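Local structure of beta-glucoside phosphorylase BglX (Unidentified, 5VQE) at residues 412-417 with 468-473; 462-467 with 502-507; 283-288 with 311-316; 189-194 with 235-240. The protein probably breaks down beta-glucosides with phosphate, passing through a covalent glucosyl-enzyme intermediate, as a family 3 glycoside phosphorylase. All blocks are in the same frame, centred on the assembly; numbering follows the deposited sequence.

Contact 1. Residues 412-417 with 468-473; sequences RIILVQ and DLFIYY
Val416 and Tyr472 lie side by side on neighbouring parallel strands, their side chains pointing the same way. Val416 CB stands over one face of the phenol ring, displaced toward the rim and 3.8 Å from the ring centroid of Tyr472, a CH-pi contact. Val416 CG1 reaches 3.3 Å from Tyr472 CE2. On the same face of the sheet Ile414 runs alongside Phe470, with its CG2 3.8 Å from CE1 of Phe470. Val416 CG2 also meets the Phe470 ring, at its edge and near its plane. The other face carries Ile413, Leu415, Leu469 and Ile471. Ile413 lies beside Leu469, pointing the same way, but crosses Ile471 at a slant, CG2 of Ile413 lying 3.8 Å from CG1 of Ile471. Beta-branched and aromatic residues suit such strands, since they sit well on an extended backbone and fill both layers. The backbones are joined by regular parallel pairing from Ile414 to Tyr473, including Val416 N to Ile471 O at 2.8 Å. Just before the second strand, Asp468 has CG beside its backbone N (chi1 -56°), and its OD2 accepts from Arg412 N at 2.8 Å through the anti lone pair. Arg412's guanidinium turns away to Asp466 O, so the aspartate serves the backbone rather than the arginine's charge. Strand 469-475 lies inside the mixed sheet of the C-terminal alpha/beta sandwich of family 3 enzymes, between 506-510 and 412-419, the latter next to edge strand 444-447. The chemistry is that of a sheet interior: largely apolar on both faces, the Tyr472 hydroxyl finding Ser496 O and Asp468 serving one end.

Contact 2. Residues 462-467 with 502-507; sequences DLKRDT and CDVPTL
Thr467 OG1 donates to Leu463 O at 2.8 Å, and both residues also face Val504 on the other segment. The bond closes the last turn of the helix through a side chain, since Thr467 is the residue at which the chain leaves helical geometry. A weak bond from Asp466 N reaches the same carbonyl. Threonine suits the position because its hydroxyl can turn back to the helix while its methyl is left for packing: Thr467 CG2 lies 4.3 Å from Val504 CG1. The two branches of Val504 divide the work. CG1, anti to the backbone N (chi1 180°), goes to Thr467, and CG2 goes to the preceding turn, 4.0 Å from Leu463 CD2 and equally 4.0 Å from Lys464 CG. Leu463 and Val504 meet at a slant, whereas Lys464 and Val504 slide past each other in opposite directions. Lys464 is bent at chi3 (108°), a torsion that sets CE 3.2 Å from Asp503 O. Its ammonium NZ remains 4.2 Å from Asp503 OD1, where opposite charges would probably still attract, though beyond a salt bridge. A long, flexible lysine fits this exposed margin, its alkyl chain against Asp503 O and Val504 and its charged end near a carboxylate. Leu463 and Val504 both press on Phe470 as well, so the apolar patch continues into the sheet. The contact thus sets the C-terminal end of helix 460-466 against the loop leading into strand 506-510, while strand 469-475, which follows that helix, pairs with strand 506-510 at Phe470.

Contact 3. Residues 283-288 with 311-316; sequences GLICTD and NGADML. With G2F (2-deoxy-2-fluoro-alpha-D-glucopyranose), chain B.
Asp314 holds CG anti to its carbonyl carbon (chi1 -60°), which sets CG beside the backbone N; from there OD2 accepts the backbone N-H of Ile285 at 2.9 Å. The joint belongs to the TIM-barrel-like domain of family 3: strand 284-287 meets the loop that leads from helix 301-310 into strand 316-317, as in a beta-alpha-beta unit. The exchange is returned by Asp314 N, which donates a hydrogen bond to Ile285 O at 2.7 Å, and Thr287 N closes the far end on Met315 O at 2.9 Å. Aspartate suits the site because its short acid can serve a strand N-H while Arg276 and Arg342 bind it from outside, charges that would probably keep it ionised. Gly312 ends the preceding helix in a Schellman motif; at its positive phi (133°) a side chain would press on the carbonyl oxygen of Asn311. Ile285 CD1 packs on Gly312 O. Leu284 CD1 touches Met315 CE at 4.1 Å, two flexible apolar ends filling the core. Thr287 uses both branches: CG2 is 3.8 Å from Ala313 CB, and OG1 donates to Asp288 O at 2.9 Å, from above the carbonyl plane. An alanine here would probably open a gap beside Ala313 and leave Asp288 O without that hydroxyl, freeing the backbone of the sugar-bearing residue to shift. The CB of Asp288 points away from segment 311-316; CG is anti to the backbone N (chi1 -168°), and OD1 is covalently joined to C1 of the 2-fluoroglucose at 1.4 Å.

Contact 4. Residues 189-194 with 235-240; sequences LTTIKH and AETLMS. With G2F (2-deoxy-2-fluoro-alpha-D-glucopyranose), chain B.
Residues 191-193 and 237-240 run as parallel strands whose axes approach to 4.4 Å and diverge by 31°, with Ile192 bonded through its N to Thr237 O and through its O to Met239 N. Glu236 folds at chi2 and brings OE1 back to Thr190. Two donors grip that oxygen: Thr190 OG1 at 2.8 Å, nearly in line with its C-O bond, and Thr190 N at 3.1 Å, from above the carboxylate plane. OE2 is taken by Arg184. An alanine here would probably leave both Thr190 donors and the Arg184 charge without their mates, and the segment's start free to shift. Thr237 OG1 donates to Thr190 O at 2.8 Å, reinforcing the weak bond from Thr237 N to the same oxygen. On the other face of the sheet Ile192 CD1 meets Leu238 CD1 at 3.8 Å, hydrocarbon closing the layer beneath helix 216-232. These are neighbouring strands of the TIM-barrel-like domain, and their C-terminal ends open on the sugar pocket. There Lys193, with CG between the backbone N and the carbonyl carbon (chi1 67°), runs extended to the ligand, NZ donating to O3 and to O4 of the sugar, each at 3.0 Å. NZ is also held by Tyr145 O and a salt bridge to Glu146. CG of Lys193 covers one face of the His194 ring. His194, after a cis peptide, bonds the sugar O3 through NE2 at 2.8 Å, while Asp150 OD2 holds ND1. Met239, an apolar residue that can bend at chi3, places SD and CE against C3 and O4 of the sugar.

Overall arrangement
Contacts 3 and 4 belong to the TIM-barrel-like domain and share a sheet: strand 237-244 pairs with strand 284-287, the centres of the two contacts lie about 10 Å apart, and both reach the sugar. Contacts 1 and 2, also about 10 Å apart by centres, belong to the C-terminal alpha/beta sandwich and meet at strand 469-475. The two pairs do not touch, the closest atoms of contacts 1 and 4 being about 23 Å apart. Contact 1 is buried and mainly hydrocarbon and aromatic; contact 2, the smallest, has a buried valine centre with charges toward the surface. Contacts 3 and 4 bury acids and threonines that bind backbone and arginines, while Asp288, Lys193, His194 and Met239 meet the sugar.

Contact 1. Residues 412-417 with 468-473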
# COMPACT_ATOMS: atom_id res chain seq x y z
N ARG A 412 -10.55 1.16 37.75
CA ARG A 412 -11.58 0.55 36.91
C ARG A 412 -11.62 1.24 35.55
O ARG A 412 -11.82 2.45 35.46
CB ARG A 412 -12.94 0.61 37.60
CG ARG A 412 -12.98 -0.17 38.92
CD ARG A 412 -14.38 -0.21 39.50
NE ARG A 412 -15.29 -0.95 38.64
CZ ARG A 412 -15.49 -2.26 38.68
NH1 ARG A 412 -14.84 -3.01 39.56
NH2 ARG A 412 -16.33 -2.82 37.83
N ILE A 413 -11.44 0.45 34.49
CA ILE A 413 -11.34 0.96 33.13
C ILE A 413 -12.44 0.32 32.30
O ILE A 413 -12.68 -0.89 32.38
CB ILE A 413 -9.96 0.66 32.51
CG1 ILE A 413 -8.87 1.47 33.22
CG2 ILE A 413 -9.96 0.95 31.01
CD1 ILE A 413 -7.46 1.12 32.78
N ILE A 414 -13.11 1.13 31.49
CA ILE A 414 -14.00 0.64 30.45
C ILE A 414 -13.27 0.80 29.13
O ILE A 414 -12.86 1.91 28.77
CB ILE A 414 -15.34 1.39 30.43
CG1 ILE A 414 -16.18 1.03 31.66
CG2 ILE A 414 -16.13 1.03 29.17
CD1 ILE A 414 -17.49 1.84 31.78
N LEU A 415 -13.11 -0.31 28.41
CA LEU A 415 -12.39 -0.33 27.14
C LEU A 415 -13.41 -0.36 26.01
O LEU A 415 -14.27 -1.24 25.97
CB LEU A 415 -11.46 -1.54 27.05
CG LEU A 415 -10.57 -1.67 25.81
CD1 LEU A 415 -9.68 -0.45 25.65
CD2 LEU A 415 -9.72 -2.94 25.90
N VAL A 416 -13.30 0.61 25.11
CA VAL A 416 -14.28 0.83 24.05
C VAL A 416 -13.58 0.59 22.73
O VAL A 416 -12.71 1.37 22.33
CB VAL A 416 -14.89 2.24 24.10
CG1 VAL A 416 -15.98 2.37 23.06
CG2 VAL A 416 -15.42 2.54 25.48
N GLN A 417 -13.93 -0.50 22.07
CA GLN A 417 -13.40 -0.78 20.75
C GLN A 417 -14.21 -0.04 19.71
O GLN A 417 -15.44 0.01 19.78
CB GLN A 417 -13.43 -2.28 20.46
CG GLN A 417 -12.99 -2.63 19.05
CD GLN A 417 -13.11 -4.10 18.78
OE1 GLN A 417 -12.16 -4.86 18.96
NE2 GLN A 417 -14.29 -4.52 18.35
N ASP A 468 -13.39 4.61 36.57
CA ASP A 468 -12.36 5.62 36.78
C ASP A 468 -11.76 6.15 35.48
O ASP A 468 -11.22 7.26 35.48
CB ASP A 468 -11.26 5.02 37.67
CG ASP A 468 -11.81 4.49 38.99
OD1 ASP A 468 -12.36 5.31 39.75
OD2 ASP A 468 -11.73 3.27 39.24
N LEU A 469 -11.88 5.40 34.38
CA LEU A 469 -11.23 5.78 33.14
C LEU A 469 -11.90 5.07 31.96
O LEU A 469 -12.19 3.88 32.04
CB LEU A 469 -9.74 5.42 33.19
CG LEU A 469 -8.90 5.61 31.92
CD1 LEU A 469 -8.75 7.09 31.57
CD2 LEU A 469 -7.53 4.95 32.11
N PHE A 470 -12.14 5.82 30.89
CA PHE A 470 -12.50 5.26 29.59
C PHE A 470 -11.24 5.21 28.74
O PHE A 470 -10.49 6.19 28.68
CB PHE A 470 -13.54 6.13 28.86
CG PHE A 470 -14.96 5.92 29.30
CD1 PHE A 470 -15.71 4.85 28.83
CD2 PHE A 470 -15.58 6.84 30.13
CE1 PHE A 470 -17.03 4.68 29.20
CE2 PHE A 470 -16.91 6.67 30.51
CZ PHE A 470 -17.63 5.59 30.05
N ILE A 471 -11.01 4.08 28.06
CA ILE A 471 -9.97 3.98 27.04
C ILE A 471 -10.61 3.54 25.73
O ILE A 471 -11.36 2.57 25.71
CB ILE A 471 -8.85 3.01 27.44
CG1 ILE A 471 -8.21 3.44 28.76
CG2 ILE A 471 -7.80 2.96 26.31
CD1 ILE A 471 -6.99 2.62 29.17
N TYR A 472 -10.29 4.26 24.65
CA TYR A 472 -10.76 3.91 23.31
C TYR A 472 -9.64 3.26 22.49
O TYR A 472 -8.52 3.77 22.43
CB TYR A 472 -11.28 5.14 22.57
CG TYR A 472 -12.65 5.55 23.06
CD1 TYR A 472 -12.81 6.22 24.26
CD2 TYR A 472 -13.79 5.22 22.34
CE1 TYR A 472 -14.05 6.56 24.72
CE2 TYR A 472 -15.04 5.57 22.80
CZ TYR A 472 -15.16 6.24 23.99
OH TYR A 472 -16.41 6.59 24.46
N TYR A 473 -9.96 2.12 21.86
CA TYR A 473 -9.07 1.43 20.92
C TYR A 473 -9.71 1.58 19.54
O TYR A 473 -10.68 0.88 19.23
CB TYR A 473 -8.89 -0.03 21.31
CG TYR A 473 -7.78 -0.75 20.56
CD1 TYR A 473 -7.90 -1.03 19.21
CD2 TYR A 473 -6.63 -1.16 21.23
CE1 TYR A 473 -6.89 -1.70 18.53
CE2 TYR A 473 -5.62 -1.82 20.56
CZ TYR A 473 -5.75 -2.08 19.22
OH TYR A 473 -4.73 -2.75 18.57

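Contact 2. Residues 462-467 with 502-507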
# COMPACT_ATOMS: atom_id res chain seq x y z
N ASP A 462 -23.64 6.82 39.20
CA ASP A 462 -23.36 5.39 39.18
C ASP A 462 -22.15 5.09 38.30
O ASP A 462 -21.23 4.37 38.71
CB ASP A 462 -24.57 4.61 38.64
CG ASP A 462 -25.78 4.67 39.56
OD1 ASP A 462 -25.62 4.79 40.79
OD2 ASP A 462 -26.91 4.57 39.03
N LEU A 463 -22.15 5.62 37.08
CA LEU A 463 -21.02 5.42 36.18
C LEU A 463 -19.71 5.83 36.85
O LEU A 463 -18.71 5.11 36.77
CB LEU A 463 -21.24 6.23 34.90
CG LEU A 463 -20.18 6.07 33.81
CD1 LEU A 463 -20.27 4.69 33.16
CD2 LEU A 463 -20.33 7.17 32.77
N LYS A 464 -19.69 7.00 37.49
CA LYS A 464 -18.46 7.47 38.13
C LYS A 464 -18.06 6.59 39.30
O LYS A 464 -16.87 6.43 39.58
CB LYS A 464 -18.61 8.91 38.61
CG LYS A 464 -18.74 9.93 37.51
CD LYS A 464 -19.35 11.23 38.03
CE LYS A 464 -18.34 12.36 38.12
NZ LYS A 464 -18.98 13.62 38.61
N ARG A 465 -19.05 6.03 40.00
CA ARG A 465 -18.77 5.09 41.07
C ARG A 465 -18.12 3.83 40.51
O ARG A 465 -17.26 3.23 41.16
CB ARG A 465 -20.07 4.75 41.81
CG ARG A 465 -19.99 3.56 42.77
CD ARG A 465 -21.38 3.00 43.08
NE ARG A 465 -21.46 1.57 42.77
CZ ARG A 465 -22.26 1.02 41.86
NH1 ARG A 465 -22.22 -0.30 41.69
NH2 ARG A 465 -23.10 1.75 41.13
N ASP A 466 -18.54 3.41 39.32
CA ASP A 466 -18.10 2.16 38.72
C ASP A 466 -16.94 2.32 37.75
O ASP A 466 -16.37 1.31 37.32
CB ASP A 466 -19.26 1.49 37.98
CG ASP A 466 -20.35 1.01 38.91
OD1 ASP A 466 -20.03 0.66 40.06
OD2 ASP A 466 -21.52 0.97 38.48
N THR A 467 -16.59 3.55 37.36
CA THR A 467 -15.64 3.78 36.28
C THR A 467 -14.69 4.90 36.65
O THR A 467 -15.12 6.01 36.98
CB THR A 467 -16.35 4.13 34.97
OG1 THR A 467 -17.56 3.37 34.87
CG2 THR A 467 -15.44 3.82 33.80
N CYS A 502 -16.10 15.19 30.50
CA CYS A 502 -16.01 16.08 31.64
C CYS A 502 -16.46 15.43 32.94
O CYS A 502 -16.30 16.02 34.01
CB CYS A 502 -16.84 17.34 31.40
SG CYS A 502 -16.28 18.30 29.99
N ASP A 503 -17.03 14.23 32.85
CA ASP A 503 -17.49 13.47 34.01
C ASP A 503 -16.60 12.29 34.34
O ASP A 503 -16.48 11.92 35.51
CB ASP A 503 -18.92 12.95 33.76
CG ASP A 503 -19.95 14.07 33.70
OD1 ASP A 503 -20.24 14.67 34.77
OD2 ASP A 503 -20.45 14.37 32.60
N VAL A 504 -15.97 11.68 33.33
CA VAL A 504 -15.06 10.56 33.53
C VAL A 504 -13.83 10.76 32.65
O VAL A 504 -13.97 11.00 31.45
CB VAL A 504 -15.76 9.23 33.21
CG1 VAL A 504 -14.81 8.05 33.43
CG2 VAL A 504 -17.02 9.05 34.05
N PRO A 505 -12.62 10.68 33.20
CA PRO A 505 -11.42 10.81 32.36
C PRO A 505 -11.47 9.84 31.18
O PRO A 505 -11.81 8.67 31.34
CB PRO A 505 -10.28 10.48 33.32
CG PRO A 505 -10.81 10.84 34.67
CD PRO A 505 -12.27 10.49 34.62
N THR A 506 -11.15 10.35 29.99
CA THR A 506 -11.23 9.57 28.77
C THR A 506 -9.93 9.69 27.99
O THR A 506 -9.44 10.80 27.74
CB THR A 506 -12.42 10.03 27.91
OG1 THR A 506 -13.64 9.83 28.64
CG2 THR A 506 -12.51 9.23 26.62
N LEU A 507 -9.38 8.54 27.60
CA LEU A 507 -8.15 8.45 26.82
C LEU A 507 -8.48 7.78 25.49
O LEU A 507 -9.15 6.75 25.46
CB LEU A 507 -7.10 7.63 27.58
CG LEU A 507 -5.84 7.18 26.84
CD1 LEU A 507 -4.99 8.37 26.48
CD2 LEU A 507 -5.07 6.20 27.71

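Contact 3. Residues 283-288 with 311-316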
# COMPACT_ATOMS: atom_id res chain seq x y z
N GLY A 283 11.94 3.30 -17.00
CA GLY A 283 11.57 2.00 -16.47
C GLY A 283 10.22 1.51 -16.97
O GLY A 283 9.63 2.05 -17.90
N LEU A 284 9.72 0.47 -16.31
CA LEU A 284 8.48 -0.19 -16.69
C LEU A 284 7.28 0.54 -16.11
O LEU A 284 7.25 0.85 -14.91
CB LEU A 284 8.50 -1.64 -16.21
CG LEU A 284 7.49 -2.66 -16.75
CD1 LEU A 284 7.84 -4.04 -16.26
CD2 LEU A 284 6.07 -2.38 -16.32
N ILE A 285 6.27 0.79 -16.94
CA ILE A 285 5.01 1.38 -16.50
C ILE A 285 3.95 0.29 -16.51
O ILE A 285 3.71 -0.35 -17.54
CB ILE A 285 4.59 2.56 -17.40
CG1 ILE A 285 5.60 3.70 -17.34
CG2 ILE A 285 3.21 3.07 -16.98
CD1 ILE A 285 5.34 4.79 -18.35
N CYS A 286 3.29 0.08 -15.38
CA CYS A 286 2.15 -0.82 -15.31
C CYS A 286 0.93 -0.04 -14.84
O CYS A 286 1.05 1.00 -14.18
CB CYS A 286 2.40 -2.02 -14.39
SG CYS A 286 2.62 -1.62 -12.64
N THR A 287 -0.25 -0.52 -15.22
CA THR A 287 -1.46 0.10 -14.73
C THR A 287 -1.78 -0.39 -13.33
O THR A 287 -1.29 -1.43 -12.88
CB THR A 287 -2.66 -0.17 -15.65
OG1 THR A 287 -3.06 -1.54 -15.55
CG2 THR A 287 -2.31 0.12 -17.12
N ASP A 288 -2.58 0.39 -12.62
CA ASP A 288 -3.27 -0.14 -11.46
C ASP A 288 -4.33 -1.12 -11.95
O ASP A 288 -4.69 -1.14 -13.13
CB ASP A 288 -3.88 0.99 -10.64
CG ASP A 288 -4.36 0.53 -9.28
OD1 ASP A 288 -3.79 -0.46 -8.73
OD2 ASP A 288 -5.30 1.18 -8.79
N ASN A 311 -0.89 4.26 -25.26
CA ASN A 311 -0.64 5.57 -24.68
C ASN A 311 0.48 5.57 -23.66
O ASN A 311 0.75 6.63 -23.06
CB ASN A 311 -1.93 6.12 -24.07
CG ASN A 311 -2.94 6.56 -25.12
OD1 ASN A 311 -2.68 6.43 -26.32
ND2 ASN A 311 -4.08 7.07 -24.69
N GLY A 312 1.15 4.44 -23.43
CA GLY A 312 2.39 4.47 -22.69
C GLY A 312 2.56 3.43 -21.60
O GLY A 312 3.66 3.28 -21.05
N ALA A 313 1.50 2.70 -21.27
CA ALA A 313 1.61 1.62 -20.30
C ALA A 313 2.29 0.42 -20.95
O ALA A 313 2.02 0.09 -22.11
CB ALA A 313 0.24 1.22 -19.77
N ASP A 314 3.18 -0.23 -20.21
CA ASP A 314 3.82 -1.45 -20.69
C ASP A 314 3.07 -2.70 -20.29
O ASP A 314 3.17 -3.73 -20.99
CB ASP A 314 5.26 -1.54 -20.16
CG ASP A 314 6.11 -0.36 -20.60
OD1 ASP A 314 6.06 -0.00 -21.80
OD2 ASP A 314 6.81 0.21 -19.74
N MET A 315 2.31 -2.65 -19.20
CA MET A 315 1.64 -3.83 -18.66
C MET A 315 0.28 -3.47 -18.08
O MET A 315 0.13 -2.44 -17.40
CB MET A 315 2.54 -4.48 -17.61
CG MET A 315 1.92 -5.62 -16.84
SD MET A 315 3.14 -6.59 -15.92
CE MET A 315 4.60 -6.47 -16.89
N LEU A 316 -0.70 -4.33 -18.37
CA LEU A 316 -2.03 -4.24 -17.79
C LEU A 316 -2.09 -5.13 -16.57
O LEU A 316 -1.76 -6.32 -16.64
CB LEU A 316 -3.10 -4.68 -18.80
CG LEU A 316 -3.25 -3.81 -20.05
CD1 LEU A 316 -3.86 -4.60 -21.19
CD2 LEU A 316 -4.12 -2.61 -19.74
C1 G2F B . -4.41 -1.04 -7.62
C2 G2F B . -4.00 -0.31 -6.30
C3 G2F B . -2.47 -0.53 -6.09
C4 G2F B . -2.18 -2.06 -6.10
C5 G2F B . -2.68 -2.64 -7.47
C6 G2F B . -2.48 -4.21 -7.53
O3 G2F B . -2.15 -0.09 -4.79
O4 G2F B . -0.79 -2.22 -6.08
O5 G2F B . -4.08 -2.40 -7.57
O6 G2F B . -3.07 -4.77 -6.39
F2 G2F B . -4.24 1.01 -6.40

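Contact 4. Residues 189-194 with 235-240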
# COMPACT_ATOMS: atom_id res chain seq x y z
N LEU A 189 12.38 -5.85 -7.44
CA LEU A 189 12.02 -4.62 -8.12
C LEU A 189 11.00 -3.83 -7.30
O LEU A 189 10.14 -4.41 -6.63
CB LEU A 189 11.45 -4.93 -9.50
CG LEU A 189 12.29 -5.76 -10.46
CD1 LEU A 189 11.48 -6.13 -11.71
CD2 LEU A 189 13.56 -5.03 -10.85
N THR A 190 11.10 -2.51 -7.36
CA THR A 190 10.15 -1.63 -6.69
C THR A 190 9.27 -0.90 -7.70
O THR A 190 9.57 -0.82 -8.89
CB THR A 190 10.85 -0.61 -5.79
OG1 THR A 190 11.56 0.34 -6.60
CG2 THR A 190 11.81 -1.29 -4.83
N THR A 191 8.17 -0.35 -7.17
CA THR A 191 7.12 0.29 -7.96
C THR A 191 6.70 1.56 -7.25
O THR A 191 6.09 1.48 -6.18
CB THR A 191 5.90 -0.62 -8.10
OG1 THR A 191 6.33 -1.94 -8.48
CG2 THR A 191 4.90 -0.08 -9.15
N ILE A 192 6.97 2.72 -7.82
CA ILE A 192 6.43 3.95 -7.26
C ILE A 192 5.00 4.14 -7.74
O ILE A 192 4.71 3.99 -8.94
CB ILE A 192 7.31 5.16 -7.59
CG1 ILE A 192 7.61 5.26 -9.10
CG2 ILE A 192 8.60 5.11 -6.76
CD1 ILE A 192 8.45 6.51 -9.47
N LYS A 193 4.09 4.45 -6.81
CA LYS A 193 2.66 4.57 -7.06
C LYS A 193 2.11 5.62 -6.10
O LYS A 193 2.74 5.92 -5.09
CB LYS A 193 1.95 3.21 -6.89
CG LYS A 193 1.93 2.65 -5.47
CD LYS A 193 1.35 1.24 -5.44
CE LYS A 193 1.07 0.76 -4.02
NZ LYS A 193 0.66 -0.68 -3.95
N HIS A 194 0.93 6.18 -6.39
CA HIS A 194 0.07 5.92 -7.55
C HIS A 194 0.07 7.13 -8.49
O HIS A 194 -0.44 8.19 -8.15
CB HIS A 194 -1.37 5.66 -7.08
CG HIS A 194 -1.51 4.54 -6.09
ND1 HIS A 194 -1.40 4.74 -4.73
CD2 HIS A 194 -1.76 3.22 -6.25
CE1 HIS A 194 -1.57 3.59 -4.10
NE2 HIS A 194 -1.80 2.65 -5.00
N ALA A 235 14.25 4.15 -9.55
CA ALA A 235 13.01 3.39 -9.49
C ALA A 235 12.83 2.55 -10.75
O ALA A 235 12.92 3.06 -11.87
CB ALA A 235 11.83 4.34 -9.31
N GLU A 236 12.60 1.25 -10.56
CA GLU A 236 12.58 0.33 -11.69
C GLU A 236 11.25 0.37 -12.43
O GLU A 236 11.23 0.32 -13.66
CB GLU A 236 12.88 -1.09 -11.22
CG GLU A 236 14.26 -1.26 -10.62
CD GLU A 236 14.31 -0.99 -9.13
OE1 GLU A 236 13.28 -0.59 -8.54
OE2 GLU A 236 15.40 -1.17 -8.55
N THR A 237 10.15 0.45 -11.69
CA THR A 237 8.82 0.41 -12.29
C THR A 237 7.96 1.49 -11.64
O THR A 237 8.27 1.99 -10.56
CB THR A 237 8.15 -0.97 -12.14
OG1 THR A 237 7.61 -1.13 -10.82
CG2 THR A 237 9.15 -2.11 -12.43
N LEU A 238 6.88 1.83 -12.33
CA LEU A 238 5.94 2.85 -11.91
C LEU A 238 4.53 2.38 -12.23
O LEU A 238 4.29 1.76 -13.27
CB LEU A 238 6.25 4.18 -12.61
CG LEU A 238 5.29 5.36 -12.42
CD1 LEU A 238 6.06 6.66 -12.46
CD2 LEU A 238 4.20 5.36 -13.50
N MET A 239 3.60 2.65 -11.32
CA MET A 239 2.22 2.23 -11.50
C MET A 239 1.37 3.45 -11.83
O MET A 239 1.25 4.38 -11.02
CB MET A 239 1.68 1.52 -10.25
CG MET A 239 0.26 1.00 -10.44
SD MET A 239 -0.35 0.04 -9.04
CE MET A 239 0.55 -1.48 -9.24
N SER A 240 0.78 3.44 -13.02
CA SER A 240 -0.11 4.50 -13.47
C SER A 240 -1.54 4.16 -13.09
O SER A 240 -2.09 3.15 -13.54
CB SER A 240 0.03 4.69 -14.99
OG SER A 240 -0.71 5.82 -15.43
C1 G2F B . -4.41 -1.04 -7.62
C2 G2F B . -4.00 -0.31 -6.30
C3 G2F B . -2.47 -0.53 -6.09
C4 G2F B . -2.18 -2.06 -6.10
C5 G2F B . -2.68 -2.64 -7.47
C6 G2F B . -2.48 -4.21 -7.53
O3 G2F B . -2.15 -0.09 -4.79
O4 G2F B . -0.79 -2.22 -6.08
O5 G2F B . -4.08 -2.40 -7.57
O6 G2F B . -3.07 -4.77 -6.39
F2 G2F B . -4.24 1.01 -6.40